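Local coordinates for protein probable ribosomal RNA small subunit methyltransferase (Thermus thermophilus, PDB 3DMH) that methylates the N2 atom of a guanosine in 16S ribosomal RNA, using S-adenosylmethionine as the methyl donor, at residues P33-L38 and P167-A171; A99-V105 and A128-R134; L104-L109 and L135-G139; Q119-A124 and P180-L185; A152-Y158 and L172-K177. Residue numbers count along the deposited sequence, not the author numbering.

Interaction 1 of 5, residues P33-L38 and P167-A171; sequences PVHDLL and PYRVA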
# COMPACT_ATOMS: atom_id res chain seq x y z
N PRO A 33 4.38 14.36 10.14
CA PRO A 33 3.85 15.19 11.25
C PRO A 33 2.67 14.59 12.01
O PRO A 33 2.51 14.88 13.21
CB PRO A 33 3.47 16.51 10.57
CG PRO A 33 4.30 16.54 9.30
CD PRO A 33 4.40 15.10 8.86
N VAL A 34 1.85 13.76 11.36
CA VAL A 34 0.70 13.16 12.05
C VAL A 34 1.20 12.13 13.06
O VAL A 34 0.85 12.17 14.25
CB VAL A 34 -0.34 12.55 11.07
CG1 VAL A 34 -1.43 11.78 11.81
CG2 VAL A 34 -0.93 13.63 10.17
N HIS A 35 2.04 11.20 12.61
CA HIS A 35 2.61 10.23 13.54
C HIS A 35 3.48 10.91 14.62
O HIS A 35 3.48 10.48 15.78
CB HIS A 35 3.41 9.13 12.80
CG HIS A 35 2.60 8.30 11.84
ND1 HIS A 35 2.18 7.02 12.14
CD2 HIS A 35 2.17 8.55 10.58
CE1 HIS A 35 1.51 6.53 11.11
NE2 HIS A 35 1.49 7.43 10.15
N ASP A 36 4.20 11.98 14.26
CA ASP A 36 5.03 12.70 15.23
C ASP A 36 4.20 13.34 16.33
O ASP A 36 4.58 13.33 17.49
CB ASP A 36 5.88 13.79 14.55
CG ASP A 36 7.07 13.22 13.79
OD1 ASP A 36 7.34 12.01 13.95
OD2 ASP A 36 7.71 13.97 13.03
N LEU A 37 3.04 13.87 15.96
CA LEU A 37 2.19 14.52 16.95
C LEU A 37 1.59 13.46 17.87
O LEU A 37 1.48 13.67 19.08
CB LEU A 37 1.11 15.37 16.29
CG LEU A 37 0.43 16.41 17.20
CD1 LEU A 37 1.45 17.43 17.71
CD2 LEU A 37 -0.66 17.09 16.41
N LEU A 38 1.20 12.31 17.31
CA LEU A 38 0.79 11.19 18.16
C LEU A 38 1.84 10.79 19.19
O LEU A 38 1.53 10.58 20.36
CB LEU A 38 0.48 9.95 17.31
CG LEU A 38 -0.92 9.78 16.77
CD1 LEU A 38 -0.90 8.55 15.88
CD2 LEU A 38 -1.95 9.61 17.92
N PRO A 167 -1.64 22.49 11.07
CA PRO A 167 -2.88 21.85 10.65
C PRO A 167 -3.07 20.46 11.28
O PRO A 167 -4.13 19.86 11.12
CB PRO A 167 -2.68 21.70 9.14
CG PRO A 167 -1.22 21.41 9.01
CD PRO A 167 -0.56 22.28 10.08
N TYR A 168 -2.05 19.99 12.01
CA TYR A 168 -2.06 18.62 12.54
C TYR A 168 -2.73 18.56 13.89
O TYR A 168 -2.59 19.48 14.71
CB TYR A 168 -0.64 18.04 12.59
CG TYR A 168 0.06 18.19 11.26
CD1 TYR A 168 -0.31 17.40 10.17
CD2 TYR A 168 1.06 19.15 11.09
CE1 TYR A 168 0.31 17.57 8.93
CE2 TYR A 168 1.69 19.30 9.86
CZ TYR A 168 1.31 18.52 8.79
OH TYR A 168 1.94 18.69 7.58
N ARG A 169 -3.49 17.49 14.12
CA ARG A 169 -4.31 17.35 15.32
C ARG A 169 -4.21 15.94 15.88
O ARG A 169 -4.07 14.98 15.11
CB ARG A 169 -5.79 17.59 15.00
CG ARG A 169 -6.15 19.00 14.54
CD ARG A 169 -6.00 19.99 15.67
NE ARG A 169 -6.38 21.35 15.28
CZ ARG A 169 -5.58 22.21 14.63
NH1 ARG A 169 -4.35 21.87 14.29
NH2 ARG A 169 -6.03 23.42 14.33
N VAL A 170 -4.29 15.84 17.20
CA VAL A 170 -4.62 14.58 17.89
C VAL A 170 -5.82 14.84 18.77
O VAL A 170 -5.85 15.84 19.51
CB VAL A 170 -3.48 14.07 18.79
CG1 VAL A 170 -3.84 12.69 19.37
CG2 VAL A 170 -2.16 14.01 18.02
N ALA A 171 -6.81 13.95 18.67
CA ALA A 171 -7.96 13.95 19.56
C ALA A 171 -8.02 12.67 20.38
O ALA A 171 -7.51 11.62 19.98
CB ALA A 171 -9.24 14.12 18.77
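Here a helix packs on the antiparallel edge region of a Rossmann-like methyltransferase sheet. Helix 33-38 lies over strand 168-171. The two axes approach to 8.0 Å and make an angle of 41°. No hydrogen bond crosses between the segments, so the contact is held by packing.

P33 opens the helix and meets the Y168 side chain. Its CB sits over one face of the ring, 3.4 Å from the ring centroid and 12° off the ring normal. This is a CH-pi contact. V34 reaches the same ring obliquely, with V34 CG2 3.8 Å from Y168 CD1. V34 also touches A138 and A108, on the two strands that follow across the sheet.

One turn further on, L37 points at the strand. L37 CD2 lies 3.9 Å from Y168 CB, and L37 CG lies 3.6 Å from V170 CG2. L37 therefore fills the space between Y168 and V170, which both point toward the helix. R169, between them, points away. Its NH1 bonds to Y168 O at 3.0 Å and also to the carbonyl of G166.

L38 completes the contact. Its backbone N is 3.8 Å from V170 CG2, and its side chain ends with L38 CD2 3.9 Å from V170 CG1.

Interaction 2 of 5, residues A99-V105 and A128-R134; sequences AGAYDLV and ALRMGGR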
# COMPACT_ATOMS: atom_id res chain seq x y z
N ALA A 99 -13.04 -7.86 18.23
CA ALA A 99 -14.04 -6.97 18.80
C ALA A 99 -14.02 -6.98 20.35
O ALA A 99 -13.94 -8.05 20.98
CB ALA A 99 -15.42 -7.34 18.27
N GLY A 100 -14.07 -5.78 20.93
CA GLY A 100 -14.24 -5.58 22.38
C GLY A 100 -13.08 -6.00 23.26
O GLY A 100 -13.25 -6.20 24.47
N ALA A 101 -11.90 -6.11 22.65
CA ALA A 101 -10.76 -6.75 23.30
C ALA A 101 -9.68 -5.77 23.72
O ALA A 101 -8.63 -6.20 24.18
CB ALA A 101 -10.17 -7.85 22.40
N TYR A 102 -9.93 -4.48 23.54
CA TYR A 102 -8.89 -3.46 23.78
C TYR A 102 -9.40 -2.32 24.62
O TYR A 102 -10.57 -1.96 24.57
CB TYR A 102 -8.35 -2.90 22.45
CG TYR A 102 -7.73 -3.99 21.64
CD1 TYR A 102 -6.42 -4.39 21.85
CD2 TYR A 102 -8.50 -4.69 20.70
CE1 TYR A 102 -5.86 -5.43 21.13
CE2 TYR A 102 -7.95 -5.73 19.97
CZ TYR A 102 -6.63 -6.10 20.20
OH TYR A 102 -6.06 -7.13 19.48
N ASP A 103 -8.50 -1.76 25.43
CA ASP A 103 -8.82 -0.59 26.25
C ASP A 103 -8.49 0.73 25.53
O ASP A 103 -9.09 1.78 25.82
CB ASP A 103 -8.03 -0.66 27.55
CG ASP A 103 -8.21 -1.98 28.27
OD1 ASP A 103 -9.36 -2.30 28.62
OD2 ASP A 103 -7.19 -2.67 28.50
N LEU A 104 -7.54 0.68 24.60
CA LEU A 104 -7.06 1.86 23.91
C LEU A 104 -6.76 1.55 22.47
O LEU A 104 -6.16 0.51 22.18
CB LEU A 104 -5.77 2.35 24.59
CG LEU A 104 -5.17 3.68 24.12
CD1 LEU A 104 -6.07 4.85 24.44
CD2 LEU A 104 -3.79 3.90 24.77
N VAL A 105 -7.19 2.44 21.57
CA VAL A 105 -6.83 2.30 20.14
C VAL A 105 -6.10 3.56 19.70
O VAL A 105 -6.43 4.67 20.12
CB VAL A 105 -8.09 2.03 19.26
CG1 VAL A 105 -7.75 2.07 17.77
CG2 VAL A 105 -8.69 0.70 19.62
N ALA A 128 -13.28 -2.54 18.16
CA ALA A 128 -12.17 -3.11 18.91
C ALA A 128 -12.20 -2.77 20.39
O ALA A 128 -11.72 -3.55 21.22
CB ALA A 128 -10.84 -2.65 18.30
N LEU A 129 -12.71 -1.59 20.70
CA LEU A 129 -12.74 -1.08 22.07
C LEU A 129 -13.80 -1.77 22.92
O LEU A 129 -14.92 -2.01 22.46
CB LEU A 129 -13.00 0.44 22.06
CG LEU A 129 -11.82 1.33 21.62
CD1 LEU A 129 -12.29 2.78 21.49
CD2 LEU A 129 -10.64 1.22 22.58
N ARG A 130 -13.45 -2.07 24.17
CA ARG A 130 -14.45 -2.38 25.19
C ARG A 130 -15.27 -1.13 25.46
O ARG A 130 -14.85 -0.02 25.15
CB ARG A 130 -13.77 -2.83 26.49
CG ARG A 130 -12.99 -1.72 27.19
CD ARG A 130 -12.63 -2.07 28.61
NE ARG A 130 -11.72 -1.10 29.24
CZ ARG A 130 -12.10 0.04 29.83
NH1 ARG A 130 -13.38 0.39 29.87
NH2 ARG A 130 -11.19 0.83 30.38
N MET A 131 -16.43 -1.28 26.09
CA MET A 131 -17.16 -0.11 26.53
C MET A 131 -16.29 0.68 27.51
O MET A 131 -15.68 0.10 28.41
CB MET A 131 -18.45 -0.54 27.22
CG MET A 131 -19.46 0.59 27.46
SD MET A 131 -19.98 1.48 25.97
CE MET A 131 -20.61 0.18 24.93
N GLY A 132 -16.22 2.00 27.32
CA GLY A 132 -15.39 2.86 28.18
C GLY A 132 -13.94 2.97 27.72
O GLY A 132 -13.16 3.71 28.32
N GLY A 133 -13.58 2.23 26.68
CA GLY A 133 -12.25 2.31 26.05
C GLY A 133 -12.05 3.65 25.39
O GLY A 133 -13.00 4.39 25.19
N ARG A 134 -10.81 3.96 25.01
CA ARG A 134 -10.51 5.27 24.41
C ARG A 134 -9.77 5.17 23.08
O ARG A 134 -9.07 4.19 22.81
CB ARG A 134 -9.69 6.12 25.38
CG ARG A 134 -10.48 6.50 26.63
CD ARG A 134 -9.63 7.26 27.61
NE ARG A 134 -10.40 7.60 28.80
CZ ARG A 134 -9.93 8.33 29.81
NH1 ARG A 134 -8.68 8.79 29.78
NH2 ARG A 134 -10.71 8.59 30.85
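A salt bridge ties D103 to R130: D103 OD1 accepts from R130 NE at 2.7 Å. D103 OD1 also pairs with R48, and D103 OD2 accepts from the backbone N of E47. The contact lies where two adjacent parallel strands of a beta-alpha-beta unit begin. Helix 115-128 makes the connection between them.

Backbone bonds follow the parallel pattern. R134 N bonds to D103 O at 2.9 Å, and V105 N bonds to R134 O at 2.9 Å. Before this ladder, R130 N bonds to Y102 O at 2.9 Å with a nearly straight geometry. A128 O, at the end of the helix, receives two weak bonds, from A101 N at 2.9 Å and Y102 N at 3.1 Å.

Between the two strand pieces the chain makes a type II turn from R130 to G133, closed by G133 N to R130 O at 3.0 Å. G132 has positive phi at the third position of this turn, where a CB would jam against the preceding carbonyl O. A CB on G133 would crowd D103 O and clash with L129 CD2. R130 NH1 also bonds to M131 O at 2.7 Å, which ties the arginine to the turn.

Y102 CD2 and V105 CG2 touch A128 CB at 3.9 Å and 4.2 Å. L129 follows the helix; its CB points away, but L129 CD2 still reaches V105 CG2 at 3.6 Å.

Interaction 3 of 5, residues L104-L109 and L135-G139; sequences LVVLAL and LYLAG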
# COMPACT_ATOMS: atom_id res chain seq x y z
N LEU A 104 -7.54 0.68 24.60
CA LEU A 104 -7.06 1.86 23.91
C LEU A 104 -6.76 1.55 22.47
O LEU A 104 -6.16 0.51 22.18
CB LEU A 104 -5.77 2.35 24.59
CG LEU A 104 -5.17 3.68 24.12
CD1 LEU A 104 -6.07 4.85 24.44
CD2 LEU A 104 -3.79 3.90 24.77
N VAL A 105 -7.19 2.44 21.57
CA VAL A 105 -6.83 2.30 20.14
C VAL A 105 -6.10 3.56 19.70
O VAL A 105 -6.43 4.67 20.12
CB VAL A 105 -8.09 2.03 19.26
CG1 VAL A 105 -7.75 2.07 17.77
CG2 VAL A 105 -8.69 0.70 19.62
N VAL A 106 -5.08 3.37 18.86
CA VAL A 106 -4.36 4.48 18.24
C VAL A 106 -4.60 4.43 16.74
O VAL A 106 -4.39 3.40 16.11
CB VAL A 106 -2.85 4.42 18.56
CG1 VAL A 106 -2.12 5.54 17.82
CG2 VAL A 106 -2.64 4.56 20.10
N LEU A 107 -5.07 5.54 16.16
CA LEU A 107 -5.32 5.58 14.71
C LEU A 107 -4.86 6.91 14.13
O LEU A 107 -5.52 7.96 14.32
CB LEU A 107 -6.80 5.33 14.40
CG LEU A 107 -7.25 5.48 12.94
CD1 LEU A 107 -6.55 4.44 12.07
CD2 LEU A 107 -8.73 5.29 12.87
N ALA A 108 -3.70 6.88 13.47
CA ALA A 108 -3.34 7.93 12.53
C ALA A 108 -4.25 7.75 11.31
O ALA A 108 -4.25 6.69 10.68
CB ALA A 108 -1.86 7.81 12.14
N LEU A 109 -5.06 8.76 11.02
CA LEU A 109 -6.01 8.66 9.91
C LEU A 109 -5.33 8.35 8.58
O LEU A 109 -4.46 9.12 8.15
CB LEU A 109 -6.79 9.96 9.77
CG LEU A 109 -7.83 10.10 10.87
CD1 LEU A 109 -8.20 11.59 11.07
CD2 LEU A 109 -9.04 9.28 10.53
N LEU A 135 -9.93 6.19 22.25
CA LEU A 135 -9.32 6.23 20.92
C LEU A 135 -8.52 7.52 20.77
O LEU A 135 -9.06 8.62 20.95
CB LEU A 135 -10.40 6.16 19.83
CG LEU A 135 -9.98 6.49 18.39
CD1 LEU A 135 -8.95 5.48 17.83
CD2 LEU A 135 -11.19 6.56 17.45
N TYR A 136 -7.24 7.38 20.43
CA TYR A 136 -6.44 8.52 19.99
C TYR A 136 -6.55 8.56 18.49
O TYR A 136 -6.23 7.58 17.82
CB TYR A 136 -4.96 8.33 20.34
CG TYR A 136 -4.61 8.71 21.75
CD1 TYR A 136 -4.48 10.06 22.12
CD2 TYR A 136 -4.39 7.74 22.71
CE1 TYR A 136 -4.15 10.41 23.43
CE2 TYR A 136 -4.07 8.08 24.02
CZ TYR A 136 -3.95 9.41 24.38
OH TYR A 136 -3.61 9.72 25.68
N LEU A 137 -7.05 9.69 17.98
CA LEU A 137 -7.28 9.86 16.55
C LEU A 137 -6.43 11.02 16.07
O LEU A 137 -6.58 12.14 16.55
CB LEU A 137 -8.77 10.14 16.29
CG LEU A 137 -9.19 10.16 14.82
CD1 LEU A 137 -9.20 8.76 14.24
CD2 LEU A 137 -10.55 10.84 14.70
N ALA A 138 -5.54 10.78 15.11
CA ALA A 138 -4.67 11.86 14.67
C ALA A 138 -4.79 12.10 13.17
O ALA A 138 -5.05 11.18 12.40
CB ALA A 138 -3.20 11.56 15.01
N GLY A 139 -4.61 13.35 12.76
CA GLY A 139 -4.66 13.62 11.32
C GLY A 139 -4.35 15.06 10.99
O GLY A 139 -3.67 15.76 11.74
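The axes of strands 104-108 and 135-139 approach to 4.7 Å and are only 7° from exactly parallel. V105, L107, L135 and L137 point to one face. V106, A108, Y136 and A138 point to the other. On the first face, L135 CD1 fits between its neighbours, 3.6 Å from V105 CG1 and 4.1 Å from L107 CB. L137 CD1 fills the next hollow, 3.8 Å from L107 CD2 and 3.7 Å from L109 CD2. Helices 115-128 and 145-156 cover these leucines.

These are the fourth and fifth strands in the 3-2-1-4-5-7-6 order of the class I methyltransferase fold. Their ladder has four bonds: Y136 N to V105 O at 2.8 Å, L107 N to Y136 O at 2.9 Å, A138 N to L107 O at 2.9 Å, and L109 N to A138 O at 2.8 Å.

The second face is more uneven. The Y136 ring rises from it, with L104 CD1 3.8 Å from Y136 CD2, and Y136 OH bonds to the backbone N of E43. A108 and A138 are low, and helix 33-41 settles over them through V34, H35 and L38. At G139 a side chain would strike L109 CD1, which lies 4.1 Å from G139 CA.

Interaction 4 of 5, residues Q119-A124 and P180-L185; sequences QASLVA and PPLPSL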
# COMPACT_ATOMS: atom_id res chain seq x y z
N GLN A 119 -13.32 5.21 6.85
CA GLN A 119 -14.55 4.87 7.57
C GLN A 119 -14.50 3.47 8.16
O GLN A 119 -14.91 3.25 9.31
CB GLN A 119 -15.77 5.01 6.66
CG GLN A 119 -17.10 4.76 7.38
CD GLN A 119 -17.44 5.85 8.38
OE1 GLN A 119 -16.93 6.98 8.28
NE2 GLN A 119 -18.29 5.53 9.35
N ALA A 120 -13.98 2.53 7.36
CA ALA A 120 -13.83 1.15 7.80
C ALA A 120 -12.89 1.09 9.00
O ALA A 120 -13.11 0.33 9.94
CB ALA A 120 -13.28 0.29 6.66
N SER A 121 -11.84 1.92 8.95
CA SER A 121 -10.87 2.02 10.06
C SER A 121 -11.49 2.59 11.33
O SER A 121 -11.22 2.11 12.44
CB SER A 121 -9.65 2.84 9.65
OG SER A 121 -8.92 2.15 8.63
N LEU A 122 -12.33 3.62 11.16
CA LEU A 122 -13.05 4.22 12.29
C LEU A 122 -13.99 3.22 12.95
O LEU A 122 -14.02 3.11 14.18
CB LEU A 122 -13.83 5.46 11.84
CG LEU A 122 -12.97 6.69 11.49
CD1 LEU A 122 -13.83 7.80 10.89
CD2 LEU A 122 -12.20 7.18 12.72
N VAL A 123 -14.75 2.49 12.14
CA VAL A 123 -15.65 1.47 12.69
C VAL A 123 -14.87 0.32 13.34
O VAL A 123 -15.25 -0.16 14.41
CB VAL A 123 -16.63 0.92 11.63
CG1 VAL A 123 -17.57 -0.09 12.27
CG2 VAL A 123 -17.43 2.07 11.03
N ALA A 124 -13.77 -0.11 12.72
CA ALA A 124 -12.93 -1.14 13.33
C ALA A 124 -12.46 -0.68 14.71
O ALA A 124 -12.42 -1.48 15.65
CB ALA A 124 -11.72 -1.43 12.44
N PRO A 180 -21.47 0.08 15.60
CA PRO A 180 -22.27 -0.53 14.53
C PRO A 180 -21.56 -1.71 13.87
O PRO A 180 -20.38 -1.99 14.17
CB PRO A 180 -22.41 0.61 13.52
CG PRO A 180 -21.14 1.38 13.69
CD PRO A 180 -20.90 1.37 15.18
N PRO A 181 -22.26 -2.42 12.97
CA PRO A 181 -21.60 -3.42 12.14
C PRO A 181 -20.60 -2.73 11.20
O PRO A 181 -20.69 -1.52 10.95
CB PRO A 181 -22.75 -4.05 11.35
CG PRO A 181 -23.99 -3.74 12.15
CD PRO A 181 -23.72 -2.38 12.70
N LEU A 182 -19.62 -3.50 10.72
CA LEU A 182 -18.72 -2.98 9.69
C LEU A 182 -19.54 -2.61 8.46
O LEU A 182 -20.52 -3.30 8.14
CB LEU A 182 -17.68 -4.03 9.30
CG LEU A 182 -16.52 -4.28 10.27
CD1 LEU A 182 -15.73 -5.51 9.83
CD2 LEU A 182 -15.63 -3.04 10.37
N PRO A 183 -19.14 -1.55 7.75
CA PRO A 183 -19.79 -1.25 6.47
C PRO A 183 -19.44 -2.33 5.45
O PRO A 183 -18.52 -3.12 5.67
CB PRO A 183 -19.19 0.10 6.06
CG PRO A 183 -18.36 0.57 7.23
CD PRO A 183 -18.03 -0.62 8.05
N SER A 184 -20.21 -2.40 4.36
CA SER A 184 -19.90 -3.27 3.25
C SER A 184 -18.57 -2.81 2.67
O SER A 184 -18.37 -1.61 2.46
CB SER A 184 -21.00 -3.17 2.18
OG SER A 184 -20.90 -4.24 1.27
N LEU A 185 -17.67 -3.75 2.42
CA LEU A 185 -16.30 -3.40 2.06
C LEU A 185 -15.92 -3.68 0.62
O LEU A 185 -15.08 -2.99 0.05
CB LEU A 185 -15.33 -4.12 2.99
CG LEU A 185 -15.45 -3.79 4.47
CD1 LEU A 185 -14.80 -4.89 5.29
CD2 LEU A 185 -14.83 -2.43 4.77
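P180 starts an extended run that crosses helix 119-124. P180 CG lies 4.1 Å from V123 CG1, and its ring also touches L155 on helix 145-156. P180 O accepts from the side chain of R127. The CA-to-CB bond of P181 points away, but P181 O comes to 3.7 Å from V123 CG1. L182 then packs along the helix, with L182 CD2 4.0 Å from V123 CG1 and 4.2 Å from A120 O. P183 points at the helix and puts its CD 4.1 Å from V123 CG2. L185 CD2 reaches A120 CB at 3.7 Å, and W95 also borders L182 and L185. V123 has the largest covered area here, 77 Å², and touches each of P180 to P183. No hydrogen bond joins the two segments. From P180 to S184 the backbone angles are those of a polyproline II helix. The arrangement is that of a proline-rich interdomain linker, laid on a helix of the first methyltransferase-like domain as it leads to the second.

Interaction 5 of 5, residues A152-Y158 and L172-K177; sequences ARALLGY and LLEKEK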
# COMPACT_ATOMS: atom_id res chain seq x y z
N ALA A 152 -15.99 10.10 14.13
CA ALA A 152 -15.52 9.37 15.31
C ALA A 152 -16.36 9.71 16.54
O ALA A 152 -16.75 8.82 17.29
CB ALA A 152 -14.04 9.63 15.57
N ARG A 153 -16.65 11.00 16.73
CA ARG A 153 -17.45 11.44 17.87
C ARG A 153 -18.86 10.86 17.81
O ARG A 153 -19.41 10.46 18.83
CB ARG A 153 -17.50 12.97 17.96
CG ARG A 153 -16.27 13.59 18.60
CD ARG A 153 -16.35 15.11 18.62
NE ARG A 153 -16.46 15.67 17.28
CZ ARG A 153 -16.69 16.95 17.02
NH1 ARG A 153 -16.83 17.83 18.01
NH2 ARG A 153 -16.79 17.37 15.76
N ALA A 154 -19.43 10.81 16.60
CA ALA A 154 -20.74 10.20 16.39
C ALA A 154 -20.72 8.70 16.66
O ALA A 154 -21.66 8.14 17.21
CB ALA A 154 -21.24 10.48 14.97
N LEU A 155 -19.62 8.05 16.28
CA LEU A 155 -19.49 6.61 16.48
C LEU A 155 -19.31 6.21 17.95
O LEU A 155 -19.79 5.14 18.35
CB LEU A 155 -18.33 6.05 15.65
CG LEU A 155 -18.52 5.93 14.14
CD1 LEU A 155 -17.18 5.66 13.47
CD2 LEU A 155 -19.53 4.84 13.79
N LEU A 156 -18.60 7.04 18.72
CA LEU A 156 -18.11 6.68 20.07
C LEU A 156 -18.77 7.42 21.24
O LEU A 156 -19.25 6.77 22.18
CB LEU A 156 -16.59 6.92 20.16
CG LEU A 156 -15.74 6.00 19.30
CD1 LEU A 156 -14.40 6.67 19.00
CD2 LEU A 156 -15.54 4.66 20.00
N GLY A 157 -18.72 8.76 21.20
CA GLY A 157 -19.10 9.64 22.34
C GLY A 157 -18.22 10.89 22.46
O GLY A 157 -17.84 11.48 21.44
N TYR A 158 -17.89 11.28 23.70
CA TYR A 158 -17.09 12.50 23.96
C TYR A 158 -15.75 12.39 23.27
O TYR A 158 -15.02 11.41 23.44
CB TYR A 158 -16.90 12.73 25.46
CG TYR A 158 -15.94 13.86 25.89
CD1 TYR A 158 -16.38 15.18 26.02
CD2 TYR A 158 -14.61 13.57 26.23
CE1 TYR A 158 -15.52 16.21 26.45
CE2 TYR A 158 -13.74 14.58 26.66
CZ TYR A 158 -14.19 15.90 26.77
OH TYR A 158 -13.31 16.88 27.21
N LEU A 172 -8.68 12.78 21.54
CA LEU A 172 -8.94 11.63 22.38
C LEU A 172 -10.45 11.46 22.52
O LEU A 172 -11.17 12.45 22.78
CB LEU A 172 -8.27 11.81 23.75
CG LEU A 172 -8.33 10.63 24.73
CD1 LEU A 172 -7.76 9.34 24.12
CD2 LEU A 172 -7.58 11.00 26.00
N LEU A 173 -10.92 10.23 22.34
CA LEU A 173 -12.36 9.92 22.41
C LEU A 173 -12.65 8.71 23.30
O LEU A 173 -11.79 7.86 23.51
CB LEU A 173 -12.94 9.66 21.01
CG LEU A 173 -12.77 10.73 19.91
CD1 LEU A 173 -11.56 10.44 19.02
CD2 LEU A 173 -14.02 10.79 19.07
N GLU A 174 -13.89 8.66 23.82
CA GLU A 174 -14.34 7.58 24.70
C GLU A 174 -15.50 6.81 24.07
O GLU A 174 -16.44 7.41 23.56
CB GLU A 174 -14.79 8.17 26.05
CG GLU A 174 -15.13 7.13 27.08
CD GLU A 174 -15.52 7.72 28.43
OE1 GLU A 174 -15.01 8.81 28.79
OE2 GLU A 174 -16.33 7.10 29.14
N LYS A 175 -15.43 5.47 24.12
CA LYS A 175 -16.56 4.64 23.68
C LYS A 175 -17.65 4.69 24.74
O LYS A 175 -17.48 4.17 25.85
CB LYS A 175 -16.13 3.20 23.42
CG LYS A 175 -17.23 2.35 22.77
CD LYS A 175 -16.72 0.98 22.37
CE LYS A 175 -17.84 0.08 21.91
NZ LYS A 175 -17.33 -1.21 21.38
N GLU A 176 -18.76 5.31 24.39
CA GLU A 176 -19.89 5.48 25.32
C GLU A 176 -21.14 4.77 24.81
O GLU A 176 -22.16 4.66 25.52
CB GLU A 176 -20.17 6.97 25.55
CG GLU A 176 -19.02 7.74 26.20
CD GLU A 176 -19.43 9.13 26.67
OE1 GLU A 176 -20.03 9.23 27.76
OE2 GLU A 176 -19.16 10.12 25.96
N LYS A 177 -21.04 4.28 23.58
CA LYS A 177 -22.16 3.63 22.90
C LYS A 177 -21.70 2.41 22.11
O LYS A 177 -20.51 2.25 21.81
CB LYS A 177 -22.86 4.63 21.96
CG LYS A 177 -22.13 4.84 20.64
CD LYS A 177 -22.83 5.84 19.74
CE LYS A 177 -22.63 7.26 20.22
NZ LYS A 177 -23.43 8.19 19.38
O HOH W 1 -18.88 2.41 19.56
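L156 and L173 form the apolar centre, between the end of helix 152-156 and strand 172-174. L156 has chi1 in m and chi2 in t, which brings L156 CD1 to 3.9 Å from L173 CB and L156 CD2 to 3.8 Å from K175 CB. L173 has an off-rotamer chi2 of 96°. Its CD2 fits against the helix, 3.7 Å from A152 CB and 3.6 Å from R153 CG.

G157 ends the helix with phi 144° and psi -141°. A CB there would clash with E176 OE2 and E174 O. Y158 follows, and its carbonyl O accepts from E174 N at 3.0 Å.

The charged side chains take different shapes. K175 is fully extended, all t, and leads away to the carbonyls of L129 and A126. E176 has chi1 in m and brings OE2 to Y158 N at 2.8 Å. K177, in p, t, p, t, folds back so that K177 NZ bonds to A154 O at 2.8 Å. Water 1 bridges L155 O (3.1 Å) and K177 O (2.8 Å).

L156 O takes E176 N at 2.7 Å and, weakly, K177 N at 3.4 Å. A154 O and L156 O, near the helix end, take donors from K177 and E176, while L155 O takes one from the water. The contact implies that these carbonyls are satisfied by the chain just beyond strand 168-174 and by one water.

How the interactions relate
From the N terminus, helix 33-38 is the first part used. Interaction 1 closes the longest loop, back to strand 168-171, and interactions 2 and 3 fall within it. These two share L104 and V105 and cross along the chain. They pair strands 102-108 and 133-140 around helix 115-128. Interaction 4 starts on that helix, crosses interactions 1, 2 and 3, and closes last, on the interdomain linker. Interaction 5 is enclosed by interaction 4 and crosses interaction 1. It joins helix 145-156 to the end of strand 168-174. Strand 133-140 bonds to strand 168-174, linking interaction 3 to 1 and 5. L122 and L155 join interactions 4 and 5.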